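Local coordinates for protein DNA-entry nuclease inhibitor (Bacillus subtilis subsp. subtilis, PDB 4MQD) that helps make cells competent for transformation by inhibiting the DNA-entry nuclease, with which it forms a complex that governs binding and entry of donor DNA, at residues Pro10-Ile15 against Asn57-Ile62; Thr112-Pro117 against Thr127-Ala132. All coordinates share one frame; numbering follows the deposited sequence.

Contact 1. Residues Pro10-Ile15 against Asn57-Ile62; sequences PQELSI and NTKAFI
Glu12 and Phe61 face each other as a non-hydrogen-bonded pair of antiparallel strands, and the glutamate reaches out over the neighbouring strand. Its CB rests 4.0 Å from CE1 of the Phe61 ring. Glu12 CG, anti to the backbone N (chi1 -167°), lies 3.9 Å from Ala60 O. The chain then runs on extended to the carboxylate, where OE2 settles against the aliphatic part of Lys59, 3.5 Å from CD. The lysine chain bends at chi3, and its NZ stays 5.3 Å from Glu12 OE2, too far for a salt bridge, although the opposite charges may still attract weakly. Pro10 adds its CB near CD1 of Phe61, just ahead of the first paired residue.

Strand 6-14 is an outermost strand of the mixed five-stranded sheet, and its pairing with 59-66 is strongly twisted, the short segments making an angle of 140°. Backbone bonds run in both directions at Gln11-Ile62 and Leu13-Ala60. Past the strand end, Ile15 N still donates to Thr58 O at 2.9 Å in an almost straight bond (177°).

Leu13, Ala60 and Ile62 occupy the sheet face turned to the second sheet, where Leu100 of strand 100-102 touches both Leu13 and Ile62. Leu13 CD2 meets Ile62 CG1 at 3.9 Å, while Ile15 CG1 lies equally close to the methyl of Ala60. At the far end Asn57 CB comes 3.2 Å from Ile15 O, and its OD1 accepts a hydrogen bond from His18 N.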
loop_
_atom_site.group_PDB
_atom_site.type_symbol
_atom_site.label_atom_id
_atom_site.label_comp_id
_atom_site.label_asym_id
_atom_site.label_seq_id
_atom_site.Cartn_x
_atom_site.Cartn_y
_atom_site.Cartn_z
ATOM N N PRO A 10 -2.679 4.855 16.344
ATOM C CA PRO A 10 -3.890 5.304 15.650
ATOM C C PRO A 10 -4.811 6.115 16.562
ATOM O O PRO A 10 -4.980 5.769 17.733
ATOM C CB PRO A 10 -4.566 3.996 15.236
ATOM C CG PRO A 10 -3.453 3.012 15.133
ATOM C CD PRO A 10 -2.453 3.407 16.180
ATOM N N GLN A 11 -5.387 7.187 16.024
ATOM C CA GLN A 11 -6.247 8.081 16.794
ATOM C C GLN A 11 -7.642 8.124 16.192
ATOM O O GLN A 11 -7.813 8.511 15.035
ATOM C CB GLN A 11 -5.659 9.493 16.817
ATOM C CG GLN A 11 -4.391 9.631 17.647
ATOM C CD GLN A 11 -4.629 9.429 19.132
ATOM O OE1 GLN A 11 -5.728 9.658 19.637
ATOM N NE2 GLN A 11 -3.594 8.998 19.841
ATOM N N GLU A 12 -8.633 7.729 16.984
ATOM C CA GLU A 12 -10.026 7.787 16.563
ATOM C C GLU A 12 -10.475 9.246 16.481
ATOM O O GLU A 12 -10.087 10.069 17.309
ATOM C CB GLU A 12 -10.913 6.998 17.530
ATOM C CG GLU A 12 -12.320 6.732 17.010
ATOM C CD GLU A 12 -13.063 5.678 17.818
ATOM O OE1 GLU A 12 -12.647 5.387 18.960
ATOM O OE2 GLU A 12 -14.070 5.141 17.306
ATOM N N LEU A 13 -11.278 9.559 15.470
ATOM C CA LEU A 13 -11.726 10.927 15.230
ATOM C C LEU A 13 -13.089 10.913 14.548
ATOM O O LEU A 13 -13.279 10.216 13.549
ATOM C CB LEU A 13 -10.712 11.664 14.350
ATOM C CG LEU A 13 -10.837 13.187 14.254
ATOM C CD1 LEU A 13 -10.421 13.846 15.560
ATOM C CD2 LEU A 13 -10.001 13.726 13.101
ATOM N N SER A 14 -14.034 11.675 15.095
ATOM C CA SER A 14 -15.354 11.816 14.481
ATOM C C SER A 14 -15.297 12.857 13.370
ATOM O O SER A 14 -15.069 14.037 13.634
ATOM C CB SER A 14 -16.399 12.217 15.523
ATOM O OG SER A 14 -16.606 11.172 16.455
ATOM N N ILE A 15 -15.494 12.413 12.131
ATOM C CA ILE A 15 -15.474 13.307 10.976
ATOM C C ILE A 15 -16.838 13.964 10.794
ATOM O O ILE A 15 -17.864 13.286 10.786
ATOM C CB ILE A 15 -15.121 12.558 9.671
ATOM C CG1 ILE A 15 -13.778 11.823 9.804
ATOM C CG2 ILE A 15 -15.113 13.516 8.480
ATOM C CD1 ILE A 15 -12.623 12.696 10.247
ATOM N N ASN A 57 -18.947 11.045 6.932
ATOM C CA ASN A 57 -18.947 11.447 8.331
ATOM C C ASN A 57 -19.126 10.220 9.210
ATOM O O ASN A 57 -20.198 9.612 9.236
ATOM C CB ASN A 57 -20.058 12.461 8.588
ATOM C CG ASN A 57 -19.896 13.720 7.759
ATOM O OD1 ASN A 57 -18.779 14.138 7.456
ATOM N ND2 ASN A 57 -21.010 14.328 7.388
ATOM N N THR A 58 -18.063 9.857 9.917
ATOM C CA THR A 58 -18.028 8.629 10.695
ATOM C C THR A 58 -16.870 8.684 11.685
ATOM O O THR A 58 -16.050 9.604 11.637
ATOM C CB THR A 58 -17.862 7.400 9.768
ATOM O OG1 THR A 58 -17.931 6.193 10.536
ATOM C CG2 THR A 58 -16.529 7.447 9.019
ATOM N N LYS A 59 -16.815 7.709 12.588
ATOM C CA LYS A 59 -15.664 7.557 13.476
ATOM C C LYS A 59 -14.514 6.937 12.689
ATOM O O LYS A 59 -14.496 5.732 12.441
ATOM C CB LYS A 59 -16.012 6.708 14.704
ATOM C CG LYS A 59 -16.604 7.516 15.848
ATOM C CD LYS A 59 -17.244 6.635 16.912
ATOM C CE LYS A 59 -18.652 6.212 16.520
ATOM N NZ LYS A 59 -19.361 5.524 17.635
ATOM N N ALA A 60 -13.567 7.780 12.288
ATOM C CA ALA A 60 -12.431 7.358 11.475
ATOM C C ALA A 60 -11.167 7.283 12.320
ATOM O O ALA A 60 -11.129 7.794 13.441
ATOM C CB ALA A 60 -12.232 8.323 10.320
ATOM N N PHE A 61 -10.138 6.641 11.776
ATOM C CA PHE A 61 -8.832 6.571 12.423
ATOM C C PHE A 61 -7.813 7.386 11.635
ATOM O O PHE A 61 -7.748 7.290 10.409
ATOM C CB PHE A 61 -8.363 5.119 12.546
ATOM C CG PHE A 61 -9.073 4.345 13.619
ATOM C CD1 PHE A 61 -8.676 4.452 14.947
ATOM C CD2 PHE A 61 -10.139 3.515 13.307
ATOM C CE1 PHE A 61 -9.329 3.744 15.942
ATOM C CE2 PHE A 61 -10.796 2.802 14.298
ATOM C CZ PHE A 61 -10.389 2.917 15.617
ATOM N N ILE A 62 -7.035 8.195 12.351
ATOM C CA ILE A 62 -5.942 8.962 11.766
ATOM C C ILE A 62 -4.625 8.278 12.118
ATOM O O ILE A 62 -4.303 8.130 13.296
ATOM C CB ILE A 62 -5.908 10.407 12.313
ATOM C CG1 ILE A 62 -7.257 11.111 12.090
ATOM C CG2 ILE A 62 -4.760 11.194 11.690
ATOM C CD1 ILE A 62 -7.650 11.294 10.637
#

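Contact 2. Residues Thr112-Pro117 against Thr127-Ala132; sequences TCWTVP and TYIIDA
Trp114 and Ile129, a hydrogen-bonded antiparallel pair, bury more surface than any other residues here. The indole rests over the sheet face with its CE3-CZ3 edge turned to the partner strand; chi1 of -70° sets CG anti to the carbonyl carbon, and chi2 of -91° turns the benzo edge toward 127-132. CE3 touches Ile129 CG2 at 3.8 Å and also borders the carbonyl O of Ile129. Farther along the same edge, CZ3 meets Asp131 CB at 3.6 Å, in the ring plane. Thr112 CG2 sits over one face, 3.4 Å above the plane and offset toward the rim, and Tyr75 makes an edge-to-face contact with the indole. The far end of Ile129 turns the other way along the strand, its CD1 lying 4.0 Å from Val116 CG2. Val116 is gripped at the backbone too: its N donates to Thr127 O at 2.8 Å, and its O accepts from Thr127 N.

On the other face of the sheet, Tyr128 runs alongside Thr115. Thr115 OG1 lies at the ring edge, 3.5 Å from Tyr128 CE1, while Thr115 CG2 approaches the same carbon from well out of the ring plane, at 3.6 Å. Cys113 SG comes to the edge near CD1. The phenol OH is hydrogen-bonded to Gln55 N, and Phe20 packs edge-to-face against the ring. An alanine in place of Tyr128 would probably leave Gln55 N without this acceptor and open a gap beside Thr115 and Phe20.

The two strands, their short segments running at 163° to each other, form a beta hairpin in the middle of the mixed sheet, flanked by 77-85 next to 107-116 and by the parallel strand 59-66 next to 127-134.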
loop_
_atom_site.group_PDB
_atom_site.type_symbol
_atom_site.label_atom_id
_atom_site.label_comp_id
_atom_site.label_asym_id
_atom_site.label_seq_id
_atom_site.Cartn_x
_atom_site.Cartn_y
_atom_site.Cartn_z
ATOM N N THR A 112 1.568 13.734 2.669
ATOM C CA THR A 112 0.738 12.852 1.855
ATOM C C THR A 112 -0.388 12.257 2.694
ATOM O O THR A 112 -0.164 11.835 3.827
ATOM C CB THR A 112 1.572 11.716 1.234
ATOM O OG1 THR A 112 2.596 12.276 0.404
ATOM C CG2 THR A 112 0.698 10.790 0.392
ATOM N N CYS A 113 -1.595 12.233 2.131
ATOM C CA CYS A 113 -2.759 11.648 2.792
ATOM C C CYS A 113 -3.372 10.550 1.925
ATOM O O CYS A 113 -3.824 10.814 0.807
ATOM C CB CYS A 113 -3.811 12.719 3.083
ATOM S SG CYS A 113 -5.296 12.100 3.918
ATOM N N TRP A 114 -3.379 9.324 2.442
ATOM C CA TRP A 114 -4.031 8.204 1.771
ATOM C C TRP A 114 -5.395 7.963 2.401
ATOM O O TRP A 114 -5.502 7.859 3.627
ATOM C CB TRP A 114 -3.207 6.921 1.901
ATOM C CG TRP A 114 -1.933 6.888 1.120
ATOM C CD1 TRP A 114 -1.762 6.425 -0.153
ATOM C CD2 TRP A 114 -0.641 7.294 1.575
ATOM N NE1 TRP A 114 -0.444 6.533 -0.525
ATOM C CE2 TRP A 114 0.267 7.062 0.519
ATOM C CE3 TRP A 114 -0.164 7.837 2.772
ATOM C CZ2 TRP A 114 1.628 7.357 0.625
ATOM C CZ3 TRP A 114 1.188 8.129 2.877
ATOM C CH2 TRP A 114 2.068 7.890 1.809
ATOM N N THR A 115 -6.426 7.865 1.566
ATOM C CA THR A 115 -7.765 7.502 2.023
ATOM C C THR A 115 -7.943 5.988 1.926
ATOM O O THR A 115 -7.928 5.428 0.829
ATOM C CB THR A 115 -8.856 8.197 1.187
ATOM O OG1 THR A 115 -8.722 9.618 1.315
ATOM C CG2 THR A 115 -10.248 7.781 1.652
ATOM N N VAL A 116 -8.102 5.341 3.080
ATOM C CA VAL A 116 -8.291 3.892 3.161
ATOM C C VAL A 116 -9.664 3.598 3.773
ATOM O O VAL A 116 -9.811 3.609 4.998
ATOM C CB VAL A 116 -7.189 3.229 4.018
ATOM C CG1 VAL A 116 -7.306 1.710 3.966
ATOM C CG2 VAL A 116 -5.811 3.683 3.556
ATOM N N PRO A 117 -10.679 3.339 2.927
ATOM C CA PRO A 117 -12.023 3.063 3.450
ATOM C C PRO A 117 -12.073 1.824 4.344
ATOM O O PRO A 117 -11.220 0.944 4.225
ATOM C CB PRO A 117 -12.869 2.844 2.188
ATOM C CG PRO A 117 -12.070 3.393 1.060
ATOM C CD PRO A 117 -10.633 3.286 1.456
ATOM N N THR A 127 -9.979 4.915 7.351
ATOM C CA THR A 127 -8.654 5.191 7.878
ATOM C C THR A 127 -7.933 6.176 6.971
ATOM O O THR A 127 -7.932 6.023 5.747
ATOM C CB THR A 127 -7.836 3.892 8.004
ATOM O OG1 THR A 127 -8.553 2.958 8.822
ATOM C CG2 THR A 127 -6.466 4.161 8.622
ATOM N N TYR A 128 -7.329 7.191 7.581
ATOM C CA TYR A 128 -6.587 8.205 6.846
ATOM C C TYR A 128 -5.133 8.206 7.298
ATOM O O TYR A 128 -4.825 8.558 8.438
ATOM C CB TYR A 128 -7.245 9.571 7.026
ATOM C CG TYR A 128 -8.628 9.607 6.418
ATOM C CD1 TYR A 128 -8.810 9.939 5.079
ATOM C CD2 TYR A 128 -9.751 9.267 7.168
ATOM C CE1 TYR A 128 -10.074 9.951 4.509
ATOM C CE2 TYR A 128 -11.019 9.277 6.606
ATOM C CZ TYR A 128 -11.173 9.621 5.278
ATOM O OH TYR A 128 -12.424 9.632 4.714
ATOM N N ILE A 129 -4.250 7.774 6.399
ATOM C CA ILE A 129 -2.823 7.685 6.686
ATOM C C ILE A 129 -2.162 8.976 6.231
ATOM O O ILE A 129 -2.301 9.375 5.074
ATOM C CB ILE A 129 -2.163 6.482 5.978
ATOM C CG1 ILE A 129 -2.854 5.176 6.392
ATOM C CG2 ILE A 129 -0.671 6.425 6.299
ATOM C CD1 ILE A 129 -2.378 3.953 5.636
ATOM N N ILE A 130 -1.449 9.624 7.150
ATOM C CA ILE A 130 -0.821 10.912 6.887
ATOM C C ILE A 130 0.687 10.812 7.125
ATOM O O ILE A 130 1.130 10.676 8.268
ATOM C CB ILE A 130 -1.432 12.017 7.774
ATOM C CG1 ILE A 130 -2.951 12.082 7.565
ATOM C CG2 ILE A 130 -0.798 13.366 7.459
ATOM C CD1 ILE A 130 -3.680 12.933 8.582
ATOM N N ASP A 131 1.465 10.877 6.045
ATOM C CA ASP A 131 2.922 10.775 6.121
ATOM C C ASP A 131 3.566 12.127 5.823
ATOM O O ASP A 131 3.438 12.659 4.714
ATOM C CB ASP A 131 3.434 9.712 5.141
ATOM C CG ASP A 131 4.942 9.460 5.258
ATOM O OD1 ASP A 131 5.530 9.685 6.341
ATOM O OD2 ASP A 131 5.541 9.015 4.254
ATOM N N ALA A 132 4.248 12.676 6.825
ATOM C CA ALA A 132 5.043 13.883 6.656
ATOM C C ALA A 132 6.465 13.477 6.280
ATOM O O ALA A 132 7.178 12.890 7.092
ATOM C CB ALA A 132 5.043 14.706 7.936
#

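Overall arrangement
From the N terminus, strand 6-14 runs along the edge of the mixed sheet, and the chain then leaves to build strands 19-24, 43-46 and 49-53 of the second sheet, with helix 36-41 among them. Contact 1 closes this long excursion when 59-66 returns beside the first strand. After strands 77-85, 90-93 and 100-102, contact 2 closes the much shorter loop of the hairpin 107-116/127-134. The two closures follow in series, neither enclosing nor crossing the other. They meet where 59-66 lies parallel to 127-134: Phe61 O and Tyr128 N are 2.9 Å apart, a probable hydrogen bond, and Ile62 packs on Ile130, uniting both pairings in one sheet.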